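Local coordinates for protein Obg-like ATPase 1 (Schizosaccharomyces pombe, PDB 1NI3) that hydrolyses ATP, and GTP less efficiently, with magnesium as cofactor, and negatively regulates the G2/M transition of the cell cycle, at residues Ser34-Ala39 with Ser292-Ile297; Lys244-Ile249 with Asp260-Met265. All blocks are in the same frame, centred on the assembly; numbering follows the deposited sequence.

Contact 1 (Ser34-Ala39 with Ser292-Ile297); sequences STFFRA and SMLPKI. With SO4 (sulfate ion), chain B.
The ring of F36 reaches from the helix of the P-loop (Walker A) motif to meet I297 and L294 on helix 294-304, in the core of the nucleotide-binding domain. The nearest approach is 3.8 Å, from F36 CZ to I297 CD1, the methyl at the end of the isoleucine's longer branch. F36 and I297 approach from opposite directions, and the methyl lies obliquely to the ring, by its CZ-CE1 side. L294 adds CD2, 4.2 Å from F36 CE1, so two aliphatic branches from successive turns of one helix receive a single aromatic ring. With CG anti to the backbone N (chi1 178°), F36 carries its ring away from its own helix. Around this apolar join, L230 of strand 227-232 touches both F36 and I297, and V267 and M265 also pack on F36. Just before helix 294-304, S292 OG accepts a capping bond from L294 N at 3.3 Å and also hydrogen-bonds to E270. On the P-loop helix, S34, a predicted ATP-binding residue and by similarity a magnesium ligand, binds a sulfate, probably from the crystallisation liquor, through its backbone N, with OG only weakly bonded to the same O2; the amides of N30, V31 and G32 and K33 NZ bind it too. The S34 N-H points almost straight at sulfate O2, 2.9 Å from N, at 172°.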
ATOM      1  N   SER A  34      16.728   5.174   2.508  1.00 46.82           N
ATOM      2  CA  SER A  34      16.754   6.620   2.335  1.00 49.98           C
ATOM      3  C   SER A  34      16.953   7.024   0.899  1.00 49.28           C
ATOM      4  O   SER A  34      16.343   7.982   0.422  1.00 51.04           O
ATOM      5  CB  SER A  34      17.861   7.238   3.181  1.00 56.21           C
ATOM      6  OG  SER A  34      17.599   7.042   4.566  1.00 65.30           O
ATOM      7  N   THR A  35      17.827   6.308   0.207  1.00 47.80           N
ATOM      8  CA  THR A  35      18.084   6.613  -1.190  1.00 48.02           C
ATOM      9  C   THR A  35      16.873   6.255  -2.043  1.00 46.41           C
ATOM     10  O   THR A  35      16.622   6.919  -3.044  1.00 46.90           O
ATOM     11  CB  THR A  35      19.316   5.861  -1.698  1.00 48.08           C
ATOM     12  OG1 THR A  35      19.561   4.730  -0.849  1.00 48.52           O
ATOM     13  CG2 THR A  35      20.528   6.778  -1.688  1.00 49.51           C
ATOM     14  N   PHE A  36      16.126   5.223  -1.638  1.00 44.63           N
ATOM     15  CA  PHE A  36      14.935   4.802  -2.361  1.00 41.63           C
ATOM     16  C   PHE A  36      13.879   5.876  -2.231  1.00 42.15           C
ATOM     17  O   PHE A  36      13.219   6.237  -3.209  1.00 42.96           O
ATOM     18  CB  PHE A  36      14.388   3.486  -1.802  1.00 38.66           C
ATOM     19  CG  PHE A  36      13.127   3.024  -2.487  1.00 35.24           C
ATOM     20  CD1 PHE A  36      13.073   2.931  -3.876  1.00 34.77           C
ATOM     21  CD2 PHE A  36      11.984   2.701  -1.752  1.00 34.14           C
ATOM     22  CE1 PHE A  36      11.881   2.542  -4.531  1.00 33.90           C
ATOM     23  CE2 PHE A  36      10.785   2.309  -2.391  1.00 30.81           C
ATOM     24  CZ  PHE A  36      10.737   2.223  -3.780  1.00 29.84           C
ATOM     25  N   PHE A  37      13.727   6.382  -1.015  1.00 40.54           N
ATOM     26  CA  PHE A  37      12.754   7.429  -0.746  1.00 40.73           C
ATOM     27  C   PHE A  37      13.086   8.700  -1.526  1.00 43.79           C
ATOM     28  O   PHE A  37      12.253   9.216  -2.278  1.00 43.30           O
ATOM     29  CB  PHE A  37      12.724   7.755   0.741  1.00 35.12           C
ATOM     30  CG  PHE A  37      11.667   8.733   1.113  1.00 30.45           C
ATOM     31  CD1 PHE A  37      10.350   8.325   1.266  1.00 33.04           C
ATOM     32  CD2 PHE A  37      11.974  10.073   1.261  1.00 27.89           C
ATOM     33  CE1 PHE A  37       9.348   9.248   1.567  1.00 35.14           C
ATOM     34  CE2 PHE A  37      10.986  11.000   1.560  1.00 28.55           C
ATOM     35  CZ  PHE A  37       9.671  10.585   1.710  1.00 33.24           C
ATOM     36  N   ARG A  38      14.310   9.196  -1.357  1.00 46.48           N
ATOM     37  CA  ARG A  38      14.722  10.404  -2.060  1.00 49.41           C
ATOM     38  C   ARG A  38      14.500  10.238  -3.562  1.00 45.53           C
ATOM     39  O   ARG A  38      14.194  11.201  -4.262  1.00 45.23           O
ATOM     40  CB  ARG A  38      16.193  10.729  -1.767  1.00 55.40           C
ATOM     41  CG  ARG A  38      16.614  12.130  -2.232  1.00 64.80           C
ATOM     42  CD  ARG A  38      18.124  12.332  -2.191  1.00 70.17           C
ATOM     43  NE  ARG A  38      18.639  12.345  -0.825  1.00 78.57           N
ATOM     44  CZ  ARG A  38      18.488  13.357   0.027  1.00 82.21           C
ATOM     45  NH1 ARG A  38      17.834  14.450  -0.346  1.00 85.38           N
ATOM     46  NH2 ARG A  38      18.992  13.279   1.253  1.00 84.08           N
ATOM     47  N   ALA A  39      14.659   9.011  -4.048  1.00 42.31           N
ATOM     48  CA  ALA A  39      14.465   8.689  -5.469  1.00 39.36           C
ATOM     49  C   ALA A  39      13.008   8.922  -5.860  1.00 38.30           C
ATOM     50  O   ALA A  39      12.707   9.595  -6.852  1.00 35.83           O
ATOM     51  CB  ALA A  39      14.829   7.236  -5.727  1.00 37.49           C
ATOM     52  N   SER A 292      11.658   1.286 -15.653  1.00 47.48           N
ATOM     53  CA  SER A 292      11.606   1.677 -14.250  1.00 42.61           C
ATOM     54  C   SER A 292      10.532   0.903 -13.494  1.00 41.66           C
ATOM     55  O   SER A 292       9.407   0.772 -13.974  1.00 44.10           O
ATOM     56  CB  SER A 292      11.309   3.169 -14.126  1.00 40.70           C
ATOM     57  OG  SER A 292      10.975   3.471 -12.777  1.00 44.04           O
HETATM   58  N   MSE A 293      10.873   0.407 -12.312  1.00 38.57           N
HETATM   59  CA  MSE A 293       9.924  -0.338 -11.510  1.00 38.70           C
HETATM   60  C   MSE A 293       8.988   0.519 -10.666  1.00 38.09           C
HETATM   61  O   MSE A 293       8.015   0.006 -10.116  1.00 37.94           O
HETATM   62  CB  MSE A 293      10.674  -1.293 -10.592  1.00 43.33           C
HETATM   63  CG  MSE A 293      11.576  -2.185 -11.345  1.00 51.31           C
HETATM   64 SE   MSE A 293      10.464  -3.181 -12.569  1.00 65.15          SE
HETATM   65  CE  MSE A 293      10.375  -4.822 -11.538  1.00 53.61           C
ATOM     66  N   LEU A 294       9.265   1.814 -10.549  1.00 38.09           N
ATOM     67  CA  LEU A 294       8.403   2.670  -9.743  1.00 36.73           C
ATOM     68  C   LEU A 294       6.943   2.398 -10.043  1.00 35.50           C
ATOM     69  O   LEU A 294       6.223   1.900  -9.183  1.00 36.16           O
ATOM     70  CB  LEU A 294       8.693   4.153  -9.993  1.00 38.09           C
ATOM     71  CG  LEU A 294       9.989   4.589  -9.326  1.00 40.39           C
ATOM     72  CD1 LEU A 294      10.195   6.083  -9.477  1.00 40.35           C
ATOM     73  CD2 LEU A 294       9.919   4.201  -7.857  1.00 41.39           C
ATOM     74  N   PRO A 295       6.503   2.679 -11.281  1.00 34.82           N
ATOM     75  CA  PRO A 295       5.104   2.445 -11.625  1.00 30.37           C
ATOM     76  C   PRO A 295       4.634   1.142 -11.013  1.00 28.73           C
ATOM     77  O   PRO A 295       3.709   1.144 -10.222  1.00 29.73           O
ATOM     78  CB  PRO A 295       5.125   2.442 -13.142  1.00 30.71           C
ATOM     79  CG  PRO A 295       6.514   1.949 -13.454  1.00 33.52           C
ATOM     80  CD  PRO A 295       7.340   2.730 -12.495  1.00 31.76           C
ATOM     81  N   LYS A 296       5.279   0.036 -11.356  1.00 27.19           N
ATOM     82  CA  LYS A 296       4.889  -1.251 -10.795  1.00 29.39           C
ATOM     83  C   LYS A 296       4.824  -1.186  -9.274  1.00 32.77           C
ATOM     84  O   LYS A 296       3.817  -1.583  -8.684  1.00 36.45           O
ATOM     85  CB  LYS A 296       5.880  -2.337 -11.181  1.00 32.38           C
ATOM     86  CG  LYS A 296       5.674  -3.656 -10.464  1.00 32.82           C
ATOM     87  CD  LYS A 296       4.385  -4.325 -10.913  1.00 42.66           C
ATOM     88  CE  LYS A 296       4.284  -5.788 -10.451  1.00 46.92           C
ATOM     89  NZ  LYS A 296       5.270  -6.719 -11.115  1.00 46.64           N
ATOM     90  N   ILE A 297       5.883  -0.702  -8.625  1.00 31.68           N
ATOM     91  CA  ILE A 297       5.854  -0.621  -7.167  1.00 32.33           C
ATOM     92  C   ILE A 297       4.607   0.126  -6.684  1.00 32.88           C
ATOM     93  O   ILE A 297       3.773  -0.450  -5.979  1.00 28.97           O
ATOM     94  CB  ILE A 297       7.112   0.070  -6.626  1.00 34.21           C
ATOM     95  CG1 ILE A 297       8.336  -0.837  -6.821  1.00 34.91           C
ATOM     96  CG2 ILE A 297       6.937   0.395  -5.139  1.00 31.75           C
ATOM     97  CD1 ILE A 297       9.643  -0.204  -6.483  1.00 34.03           C
TER
HETATM   98  S   SO4 B 393      19.417   2.648   4.507  1.00 59.64           S
HETATM   99  O1  SO4 B 393      18.391   1.598   4.653  1.00 54.39           O
HETATM  100  O2  SO4 B 393      18.786   3.906   4.051  1.00 52.20           O
HETATM  101  O3  SO4 B 393      20.436   2.209   3.533  1.00 51.48           O
HETATM  102  O4  SO4 B 393      20.064   2.883   5.813  1.00 61.73           O

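Contact 2 (Lys244-Ile249 with Asp260-Met265)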
ATOM      1  N   LYS A 244      22.589 -12.525  -7.307  1.00 69.73           N
ATOM      2  CA  LYS A 244      23.257 -13.538  -6.505  1.00 68.41           C
ATOM      3  C   LYS A 244      22.355 -14.103  -5.416  1.00 68.20           C
ATOM      4  O   LYS A 244      22.383 -15.306  -5.149  1.00 69.75           O
ATOM      5  CB  LYS A 244      24.522 -12.941  -5.877  1.00 69.50           C
ATOM      6  CG  LYS A 244      25.162 -13.763  -4.765  1.00 69.53           C
ATOM      7  CD  LYS A 244      26.366 -13.022  -4.170  1.00 69.90           C
ATOM      8  CE  LYS A 244      26.965 -13.759  -2.974  1.00 70.79           C
ATOM      9  NZ  LYS A 244      28.041 -12.982  -2.283  1.00 69.07           N
ATOM     10  N   TYR A 245      21.545 -13.248  -4.794  1.00 65.80           N
ATOM     11  CA  TYR A 245      20.663 -13.700  -3.719  1.00 63.50           C
ATOM     12  C   TYR A 245      19.207 -13.869  -4.134  1.00 62.04           C
ATOM     13  O   TYR A 245      18.425 -14.515  -3.430  1.00 61.54           O
ATOM     14  CB  TYR A 245      20.713 -12.718  -2.549  1.00 63.32           C
ATOM     15  CG  TYR A 245      22.100 -12.273  -2.144  1.00 63.44           C
ATOM     16  CD1 TYR A 245      22.756 -11.255  -2.834  1.00 61.77           C
ATOM     17  CD2 TYR A 245      22.742 -12.846  -1.046  1.00 64.03           C
ATOM     18  CE1 TYR A 245      24.016 -10.813  -2.434  1.00 62.22           C
ATOM     19  CE2 TYR A 245      23.999 -12.419  -0.641  1.00 63.87           C
ATOM     20  CZ  TYR A 245      24.632 -11.401  -1.335  1.00 64.24           C
ATOM     21  OH  TYR A 245      25.879 -10.984  -0.924  1.00 65.43           O
ATOM     22  N   LEU A 246      18.847 -13.296  -5.275  1.00 60.09           N
ATOM     23  CA  LEU A 246      17.472 -13.352  -5.757  1.00 58.91           C
ATOM     24  C   LEU A 246      16.788 -14.714  -5.628  1.00 60.04           C
ATOM     25  O   LEU A 246      15.784 -14.833  -4.921  1.00 57.81           O
ATOM     26  CB  LEU A 246      17.408 -12.867  -7.206  1.00 57.35           C
ATOM     27  CG  LEU A 246      16.021 -12.594  -7.783  1.00 54.33           C
ATOM     28  CD1 LEU A 246      15.202 -11.738  -6.832  1.00 51.97           C
ATOM     29  CD2 LEU A 246      16.175 -11.903  -9.119  1.00 57.99           C
ATOM     30  N   PRO A 247      17.324 -15.757  -6.290  1.00 62.09           N
ATOM     31  CA  PRO A 247      16.686 -17.074  -6.192  1.00 60.93           C
ATOM     32  C   PRO A 247      16.427 -17.502  -4.754  1.00 60.50           C
ATOM     33  O   PRO A 247      15.339 -17.953  -4.416  1.00 60.73           O
ATOM     34  CB  PRO A 247      17.670 -17.989  -6.919  1.00 59.99           C
ATOM     35  CG  PRO A 247      18.996 -17.344  -6.625  1.00 62.98           C
ATOM     36  CD  PRO A 247      18.683 -15.876  -6.849  1.00 63.03           C
ATOM     37  N   LYS A 248      17.436 -17.343  -3.909  1.00 62.22           N
ATOM     38  CA  LYS A 248      17.330 -17.717  -2.511  1.00 63.46           C
ATOM     39  C   LYS A 248      16.185 -16.958  -1.852  1.00 63.40           C
ATOM     40  O   LYS A 248      15.249 -17.561  -1.332  1.00 61.74           O
ATOM     41  CB  LYS A 248      18.653 -17.419  -1.804  1.00 68.01           C
ATOM     42  CG  LYS A 248      19.881 -17.733  -2.677  1.00 73.37           C
ATOM     43  CD  LYS A 248      21.164 -17.924  -1.855  1.00 77.25           C
ATOM     44  CE  LYS A 248      21.101 -19.194  -1.005  1.00 77.85           C
ATOM     45  NZ  LYS A 248      22.299 -19.380  -0.136  1.00 76.64           N
ATOM     46  N   ILE A 249      16.266 -15.631  -1.896  1.00 65.97           N
ATOM     47  CA  ILE A 249      15.244 -14.751  -1.321  1.00 67.44           C
ATOM     48  C   ILE A 249      13.836 -15.167  -1.746  1.00 68.79           C
ATOM     49  O   ILE A 249      12.909 -15.227  -0.930  1.00 68.39           O
ATOM     50  CB  ILE A 249      15.458 -13.281  -1.756  1.00 65.58           C
ATOM     51  CG1 ILE A 249      16.735 -12.724  -1.122  1.00 61.11           C
ATOM     52  CG2 ILE A 249      14.252 -12.435  -1.370  1.00 63.72           C
ATOM     53  CD1 ILE A 249      17.058 -11.330  -1.562  1.00 57.83           C
ATOM     54  N   ASP A 260       2.948 -12.822  -0.830  1.00 53.87           N
ATOM     55  CA  ASP A 260       3.486 -11.470  -0.883  1.00 51.99           C
ATOM     56  C   ASP A 260       4.282 -11.185  -2.155  1.00 50.04           C
ATOM     57  O   ASP A 260       5.103 -11.985  -2.597  1.00 49.63           O
ATOM     58  CB  ASP A 260       4.334 -11.223   0.353  1.00 52.62           C
ATOM     59  CG  ASP A 260       3.539 -11.396   1.620  1.00 54.86           C
ATOM     60  OD1 ASP A 260       2.570 -10.627   1.822  1.00 55.71           O
ATOM     61  OD2 ASP A 260       3.856 -12.309   2.405  1.00 57.65           O
ATOM     62  N   THR A 261       4.015 -10.028  -2.741  1.00 46.98           N
ATOM     63  CA  THR A 261       4.670  -9.616  -3.963  1.00 43.99           C
ATOM     64  C   THR A 261       6.152  -9.405  -3.785  1.00 44.02           C
ATOM     65  O   THR A 261       6.603  -8.848  -2.784  1.00 44.80           O
ATOM     66  CB  THR A 261       4.106  -8.303  -4.475  1.00 44.91           C
ATOM     67  OG1 THR A 261       2.680  -8.386  -4.523  1.00 47.83           O
ATOM     68  CG2 THR A 261       4.658  -8.000  -5.860  1.00 44.43           C
ATOM     69  N   LEU A 262       6.911  -9.826  -4.786  1.00 44.62           N
ATOM     70  CA  LEU A 262       8.354  -9.682  -4.761  1.00 43.23           C
ATOM     71  C   LEU A 262       8.793  -8.915  -6.010  1.00 44.46           C
ATOM     72  O   LEU A 262       8.735  -9.429  -7.125  1.00 44.03           O
ATOM     73  CB  LEU A 262       8.974 -11.075  -4.706  1.00 43.06           C
ATOM     74  CG  LEU A 262      10.437 -11.213  -4.321  1.00 42.86           C
ATOM     75  CD1 LEU A 262      10.793 -12.685  -4.203  1.00 45.00           C
ATOM     76  CD2 LEU A 262      11.294 -10.543  -5.363  1.00 43.71           C
ATOM     77  N   ILE A 263       9.235  -7.677  -5.806  1.00 43.91           N
ATOM     78  CA  ILE A 263       9.661  -6.804  -6.898  1.00 43.66           C
ATOM     79  C   ILE A 263      11.173  -6.550  -6.954  1.00 46.53           C
ATOM     80  O   ILE A 263      11.677  -5.695  -6.227  1.00 48.43           O
ATOM     81  CB  ILE A 263       8.960  -5.422  -6.786  1.00 41.55           C
ATOM     82  CG1 ILE A 263       7.441  -5.594  -6.864  1.00 43.06           C
ATOM     83  CG2 ILE A 263       9.467  -4.495  -7.871  1.00 37.20           C
ATOM     84  CD1 ILE A 263       6.665  -4.272  -6.872  1.00 41.10           C
ATOM     85  N   PRO A 264      11.910  -7.265  -7.825  1.00 47.85           N
ATOM     86  CA  PRO A 264      13.357  -7.047  -7.913  1.00 46.59           C
ATOM     87  C   PRO A 264      13.570  -5.674  -8.520  1.00 47.68           C
ATOM     88  O   PRO A 264      13.005  -5.358  -9.566  1.00 50.64           O
ATOM     89  CB  PRO A 264      13.806  -8.162  -8.830  1.00 46.28           C
ATOM     90  CG  PRO A 264      12.664  -8.269  -9.777  1.00 48.65           C
ATOM     91  CD  PRO A 264      11.472  -8.245  -8.836  1.00 47.98           C
HETATM   92  N   MSE A 265      14.399  -4.869  -7.871  1.00 49.21           N
HETATM   93  CA  MSE A 265      14.652  -3.505  -8.322  1.00 47.73           C
HETATM   94  C   MSE A 265      16.104  -3.095  -8.107  1.00 47.00           C
HETATM   95  O   MSE A 265      16.939  -3.895  -7.713  1.00 47.38           O
HETATM   96  CB  MSE A 265      13.803  -2.570  -7.499  1.00 50.91           C
HETATM   97  CG  MSE A 265      14.298  -2.489  -6.073  1.00 57.59           C
HETATM   98 SE   MSE A 265      13.565  -0.898  -5.266  1.00 70.18          SE
HETATM   99  CE  MSE A 265      14.419   0.365  -6.490  1.00 68.53           C
TER
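L246 lies over L262 and P264, joining the first turn of helix 246-254 to the weakly bonded strand 262-265, which pairs in parallel with strand 227-232 in the sheet of the nucleotide-binding domain. One methyl of L246 serves both partners: CD1 is 4.3 Å from L262 CD2 and also 4.3 Å from P264 CB. The L246 side chain leaves its CA with CG anti to the backbone N (chi1 -168°), and the turn at chi2 (49°) directs CD1 at the strand. L262 is more fully extended, at both its torsions, and its forked end spans two helix residues. While CD2 meets L246, the other branch, CD1, comes 4.5 Å from I249 CG2. In I249 it is the short branch that makes this approach, one turn further along the helix than L246. Side chains alternate along the strand: L262 and P264 face the helix, whereas I263 turns away from it. V231 of strand 227-232 touches both I249 and L262, and P140 and L144 of helix 140-168 also pack on I249. The side chain of P264 touches that of M233, a predicted ATP-binding residue just after strand 227-232. Every side-chain approach across this contact is between carbon atoms, and no hydrogen bond crosses it; helix and strand are therefore held together by dispersion and the hydrophobic effect, without the directional demands of polar pairing.

Both contacts are apolar and have no hydrogen bond between their segments, but they pack helices against different parts of the domain. The touching residues of contact 1 are all buried, and it joins two helices through one aromatic ring; contact 2 is only partly buried and sets a helix on a strand through aliphatic side chains alone. Their centres lie 16 Å apart, and contact 2 is nested within the chain loop that contact 1 closes. Strand 262-265 connects them: I263, turned away from helix 246-254, puts CD1 3.8 Å from I297 CA, and M265 packs on F36. Segment 34-39 of contact 1 carries S34 and T35 of the predicted ATP site, whereas contact 2 comes close to M233.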